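Local coordinates for protein putative secreted glycosylhydrolase (Parabacteroides distasonis ATCC 8503, PDB 3IMM) that is probably a secreted hydrolase of the 3-keto-disaccharide hydrolase family, acting on sugar substrates that have not been established, at residues A[40-46]-A[176-182]; A[65-69]-A[129-134]; A[104-108]-A[163-167]; A[55-61]-A[188-192]. The contacts are given in a common frame with arbitrary orientation. Residue numbers count along the deposited sequence, not the author numbering.

Contact 1: residues A[40-46]-A[176-182]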
loop_
_atom_site.group_PDB
_atom_site.type_symbol
_atom_site.label_atom_id
_atom_site.label_comp_id
_atom_site.label_asym_id
_atom_site.label_seq_id
_atom_site.Cartn_x
_atom_site.Cartn_y
_atom_site.Cartn_z
ATOM N N ILE A 40 -3.569 -6.567 -8.540
ATOM C CA ILE A 40 -3.280 -5.961 -9.857
ATOM C C ILE A 40 -1.851 -5.419 -9.791
ATOM O O ILE A 40 -1.463 -4.814 -8.778
ATOM C CB ILE A 40 -4.304 -4.819 -10.237
ATOM C CG1 ILE A 40 -3.968 -4.185 -11.597
ATOM C CG2 ILE A 40 -4.439 -3.716 -9.116
ATOM C CD1 ILE A 40 -5.113 -3.530 -12.263
ATOM N N TRP A 41 -1.054 -5.659 -10.838
ATOM C CA TRP A 41 0.347 -5.300 -10.798
ATOM C C TRP A 41 0.712 -4.475 -11.979
ATOM O O TRP A 41 0.099 -4.587 -13.045
ATOM C CB TRP A 41 1.261 -6.535 -10.774
ATOM C CG TRP A 41 0.978 -7.472 -9.628
ATOM C CD1 TRP A 41 0.254 -8.613 -9.679
ATOM C CD2 TRP A 41 1.408 -7.321 -8.272
ATOM N NE1 TRP A 41 0.187 -9.185 -8.428
ATOM C CE2 TRP A 41 0.891 -8.412 -7.549
ATOM C CE3 TRP A 41 2.214 -6.392 -7.610
ATOM C CZ2 TRP A 41 1.134 -8.590 -6.187
ATOM C CZ3 TRP A 41 2.446 -6.553 -6.274
ATOM C CH2 TRP A 41 1.895 -7.646 -5.566
ATOM N N THR A 42 1.754 -3.666 -11.792
ATOM C CA THR A 42 2.416 -3.053 -12.908
ATOM C C THR A 42 3.096 -4.152 -13.728
ATOM O O THR A 42 3.460 -5.203 -13.197
ATOM C CB THR A 42 3.438 -1.985 -12.447
ATOM O OG1 THR A 42 4.364 -2.576 -11.546
ATOM C CG2 THR A 42 2.740 -0.810 -11.764
ATOM N N LYS A 43 3.241 -3.917 -15.033
ATOM C CA LYS A 43 3.959 -4.837 -15.889
ATOM C C LYS A 43 5.474 -4.605 -15.771
ATOM O O LYS A 43 6.279 -5.490 -16.103
ATOM C CB LYS A 43 3.535 -4.655 -17.354
ATOM C CG LYS A 43 2.165 -5.196 -17.711
ATOM C CD LYS A 43 1.963 -5.044 -19.240
ATOM C CE LYS A 43 0.705 -5.719 -19.700
ATOM N NZ LYS A 43 0.438 -5.294 -21.054
ATOM N N ASP A 44 5.840 -3.418 -15.284
ATOM C CA ASP A 44 7.232 -2.972 -15.160
ATOM C C ASP A 44 7.647 -2.747 -13.693
ATOM O O ASP A 44 6.809 -2.556 -12.826
ATOM C CB ASP A 44 7.420 -1.648 -15.920
ATOM C CG ASP A 44 7.083 -1.754 -17.386
ATOM O OD1 ASP A 44 7.345 -2.816 -17.994
ATOM O OD2 ASP A 44 6.564 -0.752 -17.928
ATOM N N GLU A 45 8.952 -2.763 -13.441
ATOM C CA GLU A 45 9.502 -2.522 -12.108
ATOM C C GLU A 45 9.884 -1.066 -11.954
ATOM O O GLU A 45 10.223 -0.388 -12.928
ATOM C CB GLU A 45 10.712 -3.411 -11.840
ATOM C CG GLU A 45 10.382 -4.910 -11.918
ATOM C CD GLU A 45 11.534 -5.797 -11.520
ATOM O OE1 GLU A 45 12.075 -5.617 -10.429
ATOM O OE2 GLU A 45 11.898 -6.689 -12.297
ATOM N N TYR A 46 9.764 -0.590 -10.723
ATOM C CA TYR A 46 10.029 0.788 -10.364
ATOM C C TYR A 46 10.917 0.879 -9.122
ATOM O O TYR A 46 10.793 0.088 -8.191
ATOM C CB TYR A 46 8.727 1.485 -10.047
ATOM C CG TYR A 46 7.880 1.700 -11.241
ATOM C CD1 TYR A 46 8.040 2.842 -12.021
ATOM C CD2 TYR A 46 6.925 0.763 -11.625
ATOM C CE1 TYR A 46 7.281 3.059 -13.128
ATOM C CE2 TYR A 46 6.134 0.986 -12.740
ATOM C CZ TYR A 46 6.315 2.132 -13.493
ATOM O OH TYR A 46 5.543 2.347 -14.638
ATOM N N THR A 176 15.035 -2.739 -3.199
ATOM C CA THR A 176 14.294 -1.498 -3.221
ATOM C C THR A 176 13.895 -1.142 -4.669
ATOM O O THR A 176 13.921 0.014 -5.111
ATOM C CB THR A 176 15.093 -0.420 -2.492
ATOM O OG1 THR A 176 16.333 -0.159 -3.182
ATOM C CG2 THR A 176 15.369 -0.887 -1.061
ATOM N N LYS A 177 13.548 -2.191 -5.391
ATOM C CA LYS A 177 13.060 -2.129 -6.755
ATOM C C LYS A 177 12.121 -3.324 -6.956
ATOM O O LYS A 177 12.439 -4.443 -6.541
ATOM C CB LYS A 177 14.237 -2.222 -7.751
ATOM C CG LYS A 177 13.773 -2.431 -9.210
ATOM C CD LYS A 177 14.873 -2.254 -10.265
ATOM C CE LYS A 177 14.320 -2.616 -11.633
ATOM N NZ LYS A 177 15.349 -2.637 -12.730
ATOM N N GLY A 178 11.001 -3.096 -7.626
ATOM C CA GLY A 178 10.122 -4.188 -8.048
ATOM C C GLY A 178 8.782 -3.681 -8.533
ATOM O O GLY A 178 8.592 -2.485 -8.776
ATOM N N PHE A 179 7.834 -4.598 -8.639
ATOM C CA PHE A 179 6.525 -4.266 -9.171
ATOM C C PHE A 179 5.727 -3.519 -8.094
ATOM O O PHE A 179 6.024 -3.651 -6.906
ATOM C CB PHE A 179 5.790 -5.520 -9.628
ATOM C CG PHE A 179 6.549 -6.319 -10.637
ATOM C CD1 PHE A 179 6.476 -6.006 -11.971
ATOM C CD2 PHE A 179 7.358 -7.372 -10.250
ATOM C CE1 PHE A 179 7.171 -6.735 -12.891
ATOM C CE2 PHE A 179 8.060 -8.124 -11.189
ATOM C CZ PHE A 179 7.965 -7.792 -12.501
ATOM N N ILE A 180 4.748 -2.736 -8.565
ATOM C CA ILE A 180 3.782 -2.071 -7.742
ATOM C C ILE A 180 2.422 -2.747 -7.946
ATOM O O ILE A 180 2.050 -3.124 -9.064
ATOM C CB ILE A 180 3.741 -0.532 -8.041
ATOM C CG1 ILE A 180 5.103 0.097 -7.756
ATOM C CG2 ILE A 180 2.694 0.141 -7.209
ATOM C CD1 ILE A 180 5.267 1.577 -8.169
ATOM N N GLY A 181 1.708 -2.974 -6.857
ATOM C CA GLY A 181 0.372 -3.521 -6.948
ATOM C C GLY A 181 -0.613 -3.002 -5.916
ATOM O O GLY A 181 -0.247 -2.358 -4.949
ATOM N N LEU A 182 -1.882 -3.277 -6.184
ATOM C CA LEU A 182 -2.976 -3.062 -5.251
ATOM C C LEU A 182 -3.611 -4.408 -4.965
ATOM O O LEU A 182 -3.650 -5.300 -5.816
ATOM C CB LEU A 182 -4.019 -2.118 -5.838
ATOM C CG LEU A 182 -3.545 -0.734 -6.253
ATOM C CD1 LEU A 182 -4.643 0.003 -7.030
ATOM C CD2 LEU A 182 -3.082 0.051 -4.985
#
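K177 leads in, its extended side chain bringing CE to 3.7 Å from E45 CB. G178 is bridged to Y46 by two backbone bonds, Y46 N to G178 O (3.0 Å) and G178 N to Y46 O (3.2 Å). F179 turns one ring face to E45, whose CG lies 3.8 Å from the ring centroid in a CH-pi contact. I180 N donates to T42 OG1 (3.0 Å), and I180 O accepts from T42 N (2.8 Å). T42 OG1 also donates to D44 O (2.8 Å), fastening the loop that shifts the register by two between W41 and Y46. Strands 40-42 and 179-182 are antiparallel neighbours, at 156°, inside one sheet of a concanavalin-like beta-sandwich; I180 and L182 face its interior, touching strand 191-200 of the other sheet. At G181 the absence of a side chain lets the W41 indole lie across the backbone, CE3 to G181 CA 3.5 Å. L182 completes the ladder: I40 N to L182 O and L182 N to I40 O are both 3.0 Å.

Contact 2: residues A[65-69]-A[129-134]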
loop_
_atom_site.group_PDB
_atom_site.type_symbol
_atom_site.label_atom_id
_atom_site.label_comp_id
_atom_site.label_asym_id
_atom_site.label_seq_id
_atom_site.Cartn_x
_atom_site.Cartn_y
_atom_site.Cartn_z
ATOM N N VAL A 65 -1.144 -0.811 -0.518
ATOM C CA VAL A 65 -0.397 -0.592 -1.729
ATOM C C VAL A 65 0.896 -1.378 -1.547
ATOM O O VAL A 65 1.558 -1.267 -0.492
ATOM C CB VAL A 65 -0.127 0.906 -1.932
ATOM C CG1 VAL A 65 0.631 1.128 -3.221
ATOM C CG2 VAL A 65 -1.486 1.707 -1.939
ATOM N N VAL A 66 1.261 -2.167 -2.551
ATOM C CA VAL A 66 2.462 -2.992 -2.478
ATOM C C VAL A 66 3.526 -2.382 -3.364
ATOM O O VAL A 66 3.251 -2.035 -4.488
ATOM C CB VAL A 66 2.156 -4.451 -2.861
ATOM C CG1 VAL A 66 3.392 -5.317 -2.780
ATOM C CG2 VAL A 66 1.068 -5.000 -1.912
ATOM N N VAL A 67 4.726 -2.210 -2.835
ATOM C CA VAL A 67 5.860 -1.671 -3.610
ATOM C C VAL A 67 7.022 -2.644 -3.470
ATOM O O VAL A 67 7.013 -3.560 -2.606
ATOM C CB VAL A 67 6.268 -0.224 -3.171
ATOM C CG1 VAL A 67 5.083 0.754 -3.368
ATOM C CG2 VAL A 67 6.800 -0.174 -1.689
ATOM N N TYR A 68 7.999 -2.492 -4.355
ATOM C CA TYR A 68 9.229 -3.254 -4.264
ATOM C C TYR A 68 8.963 -4.756 -4.306
ATOM O O TYR A 68 9.632 -5.542 -3.603
ATOM C CB TYR A 68 9.964 -2.897 -2.942
ATOM C CG TYR A 68 10.462 -1.486 -2.783
ATOM C CD1 TYR A 68 10.501 -0.609 -3.852
ATOM C CD2 TYR A 68 11.002 -1.052 -1.548
ATOM C CE1 TYR A 68 10.984 0.662 -3.706
ATOM C CE2 TYR A 68 11.525 0.225 -1.406
ATOM C CZ TYR A 68 11.519 1.069 -2.488
ATOM O OH TYR A 68 12.033 2.333 -2.397
ATOM N N CYS A 69 7.986 -5.163 -5.106
ATOM C CA CYS A 69 7.633 -6.571 -5.196
ATOM C C CYS A 69 8.517 -7.279 -6.200
ATOM O O CYS A 69 8.533 -6.932 -7.355
ATOM C CB CYS A 69 6.156 -6.775 -5.544
ATOM S SG CYS A 69 5.756 -8.485 -5.659
ATOM N N CYS A 129 9.300 6.589 -2.554
ATOM C CA CYS A 129 10.108 5.397 -2.395
ATOM C C CYS A 129 11.512 5.643 -2.932
ATOM O O CYS A 129 11.779 5.512 -4.116
ATOM C CB CYS A 129 9.440 4.236 -3.082
ATOM S SG CYS A 129 7.891 3.713 -2.293
ATOM N N ALA A 130 12.405 6.006 -2.026
ATOM C CA ALA A 130 13.749 6.419 -2.367
ATOM C C ALA A 130 14.722 5.407 -1.791
ATOM O O ALA A 130 15.234 5.573 -0.692
ATOM C CB ALA A 130 14.029 7.866 -1.835
ATOM N N GLY A 131 14.962 4.330 -2.540
ATOM C CA GLY A 131 15.707 3.191 -2.007
ATOM C C GLY A 131 15.128 2.732 -0.670
ATOM O O GLY A 131 13.927 2.456 -0.564
ATOM N N GLN A 132 15.971 2.664 0.354
ATOM C CA GLN A 132 15.543 2.196 1.697
ATOM C C GLN A 132 14.651 3.165 2.475
ATOM O O GLN A 132 14.148 2.817 3.554
ATOM C CB GLN A 132 16.764 1.815 2.542
ATOM C CG GLN A 132 17.331 0.476 2.141
ATOM C CD GLN A 132 18.536 0.094 2.967
ATOM O OE1 GLN A 132 19.349 0.929 3.300
ATOM N NE2 GLN A 132 18.650 -1.169 3.288
ATOM N N HIS A 133 14.472 4.380 1.957
ATOM C CA HIS A 133 13.610 5.393 2.582
ATOM C C HIS A 133 12.241 5.480 1.902
ATOM O O HIS A 133 12.149 5.794 0.692
ATOM C CB HIS A 133 14.320 6.747 2.568
ATOM C CG HIS A 133 15.646 6.703 3.261
ATOM N ND1 HIS A 133 15.778 6.844 4.628
ATOM C CD2 HIS A 133 16.895 6.452 2.784
ATOM C CE1 HIS A 133 17.054 6.724 4.957
ATOM N NE2 HIS A 133 17.752 6.481 3.857
ATOM N N ILE A 134 11.203 5.159 2.676
ATOM C CA ILE A 134 9.786 5.242 2.259
ATOM C C ILE A 134 9.103 6.273 3.154
ATOM O O ILE A 134 9.262 6.241 4.364
ATOM C CB ILE A 134 9.104 3.844 2.362
ATOM C CG1 ILE A 134 9.837 2.882 1.418
ATOM C CG2 ILE A 134 7.589 3.896 1.995
ATOM C CD1 ILE A 134 9.311 1.456 1.390
HETATM O O HOH W 1 13.555 2.844 -4.602
#
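A tight beta-hairpin of one sheet of the concanavalin-like sandwich meets the end of a strand from the opposing sheet here. The hairpin joins strands 122-130 and 133-138 through a type II' turn from A130 to H133, closed by A130 N to H133 O (2.7 Å) and H133 N to A130 O (3.0 Å); G131 takes the positive phi of its first corner. Facing it, the chain of 65-69 turns a corner at Y68, whose backbone adopts a left-handed conformation (phi 58°, psi 37°). The Y68 side chain reaches across to the hairpin. On the way its ring packs on both strands, with CE2 3.8 Å from I134 CD1 and CZ 3.8 Å from C129 CB, while C129 SG makes an oblique sulfur-aromatic contact 5.0 Å from the ring centroid. Beside it, V67 CG2 approaches C129 SG (4.1 Å) and I134 CD1 (4.3 Å), and F49 of strand 49-57 touches both V67 and C129 in this buried layer. The phenol finishes at the turn itself: Y68 OH donates to G131 O at 2.6 Å and accepts from a water, 2.7 Å away, that in turn accepts a hydrogen bond from G131 N at 2.9 Å.

Contact 3: residues A[104-108]-A[163-167]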
loop_
_atom_site.group_PDB
_atom_site.type_symbol
_atom_site.label_atom_id
_atom_site.label_comp_id
_atom_site.label_asym_id
_atom_site.label_seq_id
_atom_site.Cartn_x
_atom_site.Cartn_y
_atom_site.Cartn_z
ATOM N N ILE A 104 3.331 1.127 7.568
ATOM C CA ILE A 104 3.999 0.034 6.846
ATOM C C ILE A 104 3.572 -1.237 7.545
ATOM O O ILE A 104 3.961 -1.527 8.715
ATOM C CB ILE A 104 5.545 0.182 6.797
ATOM C CG1 ILE A 104 5.933 1.584 6.373
ATOM C CG2 ILE A 104 6.188 -0.869 5.825
ATOM C CD1 ILE A 104 5.402 1.914 4.958
ATOM N N TYR A 105 2.699 -1.973 6.862
ATOM C CA TYR A 105 1.964 -3.043 7.479
ATOM C C TYR A 105 2.930 -4.026 8.099
ATOM O O TYR A 105 3.891 -4.454 7.468
ATOM C CB TYR A 105 1.023 -3.802 6.531
ATOM C CG TYR A 105 0.397 -4.949 7.249
ATOM C CD1 TYR A 105 -0.633 -4.723 8.140
ATOM C CD2 TYR A 105 0.901 -6.256 7.133
ATOM C CE1 TYR A 105 -1.177 -5.757 8.889
ATOM C CE2 TYR A 105 0.355 -7.295 7.875
ATOM C CZ TYR A 105 -0.702 -7.032 8.732
ATOM O OH TYR A 105 -1.276 -8.015 9.469
ATOM N N GLY A 106 2.642 -4.385 9.332
ATOM C CA GLY A 106 3.476 -5.349 10.080
ATOM C C GLY A 106 4.819 -4.877 10.588
ATOM O O GLY A 106 5.527 -5.646 11.301
ATOM N N HIS A 107 5.153 -3.607 10.307
ATOM C CA HIS A 107 6.516 -3.091 10.493
ATOM C C HIS A 107 6.652 -1.749 11.217
ATOM O O HIS A 107 7.584 -1.563 12.028
ATOM C CB HIS A 107 7.241 -3.055 9.140
ATOM C CG HIS A 107 7.493 -4.420 8.582
ATOM N ND1 HIS A 107 6.547 -5.123 7.863
ATOM C CD2 HIS A 107 8.568 -5.238 8.695
ATOM C CE1 HIS A 107 7.043 -6.302 7.538
ATOM N NE2 HIS A 107 8.266 -6.398 8.037
ATOM N N LEU A 108 5.766 -0.806 10.913
ATOM C CA LEU A 108 5.880 0.549 11.426
ATOM C C LEU A 108 4.532 1.259 11.447
ATOM O O LEU A 108 3.841 1.328 10.429
ATOM C CB LEU A 108 6.887 1.351 10.563
ATOM C CG LEU A 108 7.154 2.794 11.002
ATOM C CD1 LEU A 108 7.928 2.835 12.386
ATOM C CD2 LEU A 108 7.891 3.530 9.871
ATOM N N ILE A 163 6.844 -8.956 14.348
ATOM C CA ILE A 163 6.477 -9.007 12.933
ATOM C C ILE A 163 5.682 -10.286 12.685
ATOM O O ILE A 163 6.118 -11.358 13.104
ATOM C CB ILE A 163 7.745 -8.986 12.015
ATOM C CG1 ILE A 163 8.522 -7.638 12.175
ATOM C CG2 ILE A 163 7.332 -9.219 10.564
ATOM C CD1 ILE A 163 10.002 -7.692 11.807
ATOM N N PRO A 164 4.540 -10.191 11.981
ATOM C CA PRO A 164 3.755 -11.409 11.718
ATOM C C PRO A 164 4.607 -12.506 11.114
ATOM O O PRO A 164 5.504 -12.231 10.307
ATOM C CB PRO A 164 2.717 -10.942 10.739
ATOM C CG PRO A 164 2.548 -9.512 11.001
ATOM C CD PRO A 164 3.909 -9.001 11.401
ATOM N N SER A 165 4.336 -13.742 11.513
ATOM C CA SER A 165 5.138 -14.863 11.086
ATOM C C SER A 165 5.243 -14.978 9.561
ATOM O O SER A 165 6.270 -15.418 9.038
ATOM C CB SER A 165 4.578 -16.116 11.692
ATOM O OG SER A 165 5.295 -17.226 11.214
ATOM N N TRP A 166 4.212 -14.527 8.841
ATOM C CA TRP A 166 4.202 -14.599 7.371
ATOM C C TRP A 166 5.053 -13.538 6.657
ATOM O O TRP A 166 5.119 -13.523 5.408
ATOM C CB TRP A 166 2.756 -14.592 6.836
ATOM C CG TRP A 166 1.947 -13.351 7.148
ATOM C CD1 TRP A 166 1.871 -12.224 6.402
ATOM C CD2 TRP A 166 1.071 -13.148 8.272
ATOM N NE1 TRP A 166 1.031 -11.318 6.991
ATOM C CE2 TRP A 166 0.526 -11.860 8.143
ATOM C CE3 TRP A 166 0.716 -13.926 9.389
ATOM C CZ2 TRP A 166 -0.370 -11.337 9.061
ATOM C CZ3 TRP A 166 -0.179 -13.397 10.298
ATOM C CH2 TRP A 166 -0.704 -12.127 10.133
ATOM N N LEU A 167 5.735 -12.679 7.425
ATOM C CA LEU A 167 6.630 -11.646 6.852
ATOM C C LEU A 167 8.054 -11.786 7.396
ATOM O O LEU A 167 8.552 -10.884 8.068
ATOM C CB LEU A 167 6.073 -10.246 7.163
ATOM C CG LEU A 167 4.612 -9.964 6.778
ATOM C CD1 LEU A 167 4.133 -8.670 7.327
ATOM C CD2 LEU A 167 4.497 -10.007 5.282
HETATM O O HOH W 2 9.978 -8.600 7.728
#
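Two loops without regular secondary structure pack here with no direct hydrogen bond between them; the polar link across the contact runs through one water. The segment 104-108 carries a classic beta bulge, in which H107 N and L108 N both donate to I104 O (2.9 Å each), and 163-167 holds a type I turn from P164 to L167, closed by L167 N to P164 O (2.9 Å). Both loops extend from the concanavalin-like sandwich, and 104-108 brings Y105 to the sodium site formed by N62, S63, E81 and Q83, its side chain about 5 Å from the ion and touching E81 and Q83. L167 is wedged between two rings, its CD1 4.0 Å from Y105 CD2 and 3.8 Å from H107 CE1. G106 lies close by, and a side chain on it would collide with L167 CD1; its O sits 3.7 Å from both I163 CG1 and P164 CD. At the outer end Y105 OH meets the indole edge of W166, 3.5 Å from CZ2. The H107 ring, which stacks on F171, is held in place by ND1 donating to Y105 O (2.8 Å). Its NE2 approaches I163 CG2 at 3.9 Å and is hydrogen-bonded at 2.8 Å to the bridging water, which donates to L167 O at 2.7 Å.

Contact 4: residues A[55-61]-A[188-192]; sequences FKTDVGT and DSLIW
W192 and K56, with D58 beyond them, organise an antiparallel strand pair of the concanavalin-like beta-sandwich that runs out into a type II turn. K56 and W192 form a hydrogen-bonded pair, CA-CA 5.2 Å, with K56 N to W192 O at 3.0 Å and W192 N to K56 O at 3.2 Å. Both are extended (phi/psi near -125/135°), and their side chains share a face of the sheet. K56 runs t,t,p,t over the indole (W192 chi1 -63°, chi2 -92°): NZ stands 4.5 Å from the centroid of the six-membered ring, 16° off its normal, a cation-pi contact, and CE is 3.9 Å from the same centroid, a CH-pi contact. T57 lies opposite I191, CA-CA 5.1 Å. The turn follows, D58 to T61, with G60 at phi 83° and T61 N to D58 O at 3.1 Å. D58, chi1 -139°, points its carboxylate at the partner backbone, OD2 accepting from L190 N at 2.8 Å. S189 OG (chi1 m) donates to V59 O at 2.7 Å, and T61 OG1 (chi1 m) donates to L190 O at 2.7 Å while accepting from D58 N at 2.9 Å. These bonds carry the pairing past the strand ends. Strand 49-57 lies between strands 191-200 and 122-130; W122 of the latter touches both K56 and W192, and F55 and I191 pack on I84 of the opposing sheet.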
loop_
_atom_site.group_PDB
_atom_site.type_symbol
_atom_site.label_atom_id
_atom_site.label_comp_id
_atom_site.label_asym_id
_atom_site.label_seq_id
_atom_site.Cartn_x
_atom_site.Cartn_y
_atom_site.Cartn_z
ATOM N N PHE A 55 -7.934 7.273 -2.689
ATOM C CA PHE A 55 -8.733 6.129 -2.326
ATOM C C PHE A 55 -9.911 6.533 -1.448
ATOM O O PHE A 55 -9.860 7.566 -0.745
ATOM C CB PHE A 55 -7.875 5.071 -1.648
ATOM C CG PHE A 55 -7.365 5.462 -0.313
ATOM C CD1 PHE A 55 -8.106 5.163 0.848
ATOM C CD2 PHE A 55 -6.132 6.095 -0.180
ATOM C CE1 PHE A 55 -7.619 5.501 2.103
ATOM C CE2 PHE A 55 -5.650 6.461 1.081
ATOM C CZ PHE A 55 -6.389 6.175 2.215
ATOM N N LYS A 56 -10.978 5.728 -1.514
ATOM C CA LYS A 56 -12.179 5.887 -0.663
ATOM C C LYS A 56 -12.430 4.579 0.073
ATOM O O LYS A 56 -12.393 3.506 -0.507
ATOM C CB LYS A 56 -13.383 6.235 -1.545
ATOM C CG LYS A 56 -14.751 6.381 -0.866
ATOM C CD LYS A 56 -15.829 6.899 -1.875
ATOM C CE LYS A 56 -16.228 5.825 -2.855
ATOM N NZ LYS A 56 -17.367 6.208 -3.700
ATOM N N THR A 57 -12.708 4.669 1.355
ATOM C CA THR A 57 -12.976 3.480 2.137
ATOM C C THR A 57 -14.454 3.215 2.302
ATOM O O THR A 57 -15.303 4.075 2.058
ATOM C CB THR A 57 -12.340 3.575 3.547
ATOM O OG1 THR A 57 -13.036 4.561 4.304
ATOM C CG2 THR A 57 -10.857 3.934 3.445
ATOM N N ASP A 58 -14.706 1.968 2.674
ATOM C CA ASP A 58 -15.935 1.477 3.244
ATOM C C ASP A 58 -15.698 1.271 4.758
ATOM O O ASP A 58 -14.543 1.268 5.243
ATOM C CB ASP A 58 -16.161 0.093 2.646
ATOM C CG ASP A 58 -17.574 -0.188 2.274
ATOM O OD1 ASP A 58 -18.459 0.646 2.555
ATOM O OD2 ASP A 58 -17.780 -1.251 1.631
ATOM N N VAL A 59 -16.771 1.017 5.500
ATOM C CA VAL A 59 -16.651 0.716 6.903
ATOM C C VAL A 59 -15.819 -0.561 6.983
ATOM O O VAL A 59 -16.137 -1.537 6.331
ATOM C CB VAL A 59 -18.041 0.564 7.625
ATOM C CG1 VAL A 59 -17.862 0.011 9.025
ATOM C CG2 VAL A 59 -18.760 1.920 7.690
ATOM N N GLY A 60 -14.702 -0.491 7.696
ATOM C CA GLY A 60 -13.871 -1.656 7.992
ATOM C C GLY A 60 -12.902 -2.064 6.906
ATOM O O GLY A 60 -12.307 -3.136 6.995
ATOM N N THR A 61 -12.746 -1.220 5.878
ATOM C CA THR A 61 -11.731 -1.446 4.845
ATOM C C THR A 61 -10.336 -1.791 5.397
ATOM O O THR A 61 -9.834 -1.130 6.291
ATOM C CB THR A 61 -11.629 -0.210 3.937
ATOM O OG1 THR A 61 -12.812 -0.139 3.159
ATOM C CG2 THR A 61 -10.428 -0.281 3.003
ATOM N N ASP A 188 -16.389 -8.180 2.781
ATOM C CA ASP A 188 -17.513 -7.316 2.451
ATOM C C ASP A 188 -17.190 -5.835 2.344
ATOM O O ASP A 188 -17.989 -5.107 1.814
ATOM C CB ASP A 188 -18.632 -7.488 3.488
ATOM C CG ASP A 188 -19.445 -8.759 3.277
ATOM O OD1 ASP A 188 -19.433 -9.354 2.169
ATOM O OD2 ASP A 188 -20.107 -9.132 4.251
ATOM N N SER A 189 -16.050 -5.389 2.891
ATOM C CA SER A 189 -15.661 -3.974 2.816
ATOM C C SER A 189 -15.001 -3.705 1.468
ATOM O O SER A 189 -14.047 -4.397 1.075
ATOM C CB SER A 189 -14.711 -3.613 3.948
ATOM O OG SER A 189 -15.339 -3.826 5.198
ATOM N N LEU A 190 -15.531 -2.730 0.741
ATOM C CA LEU A 190 -14.953 -2.373 -0.537
ATOM C C LEU A 190 -13.887 -1.300 -0.339
ATOM O O LEU A 190 -13.729 -0.724 0.740
ATOM C CB LEU A 190 -16.025 -1.894 -1.500
ATOM C CG LEU A 190 -17.306 -2.740 -1.640
ATOM C CD1 LEU A 190 -18.165 -2.163 -2.805
ATOM C CD2 LEU A 190 -17.000 -4.202 -1.887
ATOM N N ILE A 191 -13.127 -1.089 -1.400
ATOM C CA ILE A 191 -12.175 -0.007 -1.507
ATOM C C ILE A 191 -12.193 0.451 -2.972
ATOM O O ILE A 191 -12.403 -0.354 -3.871
ATOM C CB ILE A 191 -10.753 -0.434 -0.998
ATOM C CG1 ILE A 191 -9.853 0.816 -0.948
ATOM C CG2 ILE A 191 -10.181 -1.509 -1.872
ATOM C CD1 ILE A 191 -8.520 0.710 -0.155
ATOM N N TRP A 192 -12.077 1.761 -3.197
ATOM C CA TRP A 192 -12.058 2.359 -4.514
ATOM C C TRP A 192 -10.804 3.181 -4.697
ATOM O O TRP A 192 -10.413 3.929 -3.790
ATOM C CB TRP A 192 -13.268 3.285 -4.676
ATOM C CG TRP A 192 -14.613 2.587 -4.600
ATOM C CD1 TRP A 192 -15.315 2.098 -5.641
ATOM C CD2 TRP A 192 -15.406 2.329 -3.431
ATOM N NE1 TRP A 192 -16.511 1.562 -5.217
ATOM C CE2 TRP A 192 -16.588 1.692 -3.860
ATOM C CE3 TRP A 192 -15.232 2.572 -2.065
ATOM C CZ2 TRP A 192 -17.592 1.285 -2.975
ATOM C CZ3 TRP A 192 -16.232 2.184 -1.192
ATOM C CH2 TRP A 192 -17.398 1.540 -1.653
#

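In the fold
The four contacts span both sheets of one sandwich, all within the one 3-keto-disaccharide hydrolase domain. Contacts 1 and 2, centres 10 Å apart, meet directly, because strands 179-182 and 62-69 are neighbours: F179 N reaches C69 O at 2.8 Å, and G181 O reaches V66 N at 2.8 Å. Contact 4 lies across the chain's centre from both, its centre about 22 Å and 23 Å from those of contacts 1 and 2, in the other sheet, which contact 2 also reaches through strand 122-130. Contact 3, among loops, touches contact 2 through I134 CG2 and I104 CD1 (4.2 Å). Along the chain contacts 1 and 4 cross, each enclosing contacts 2 and 3, which also cross; sequence-distant strands thus interleave to build one compact domain.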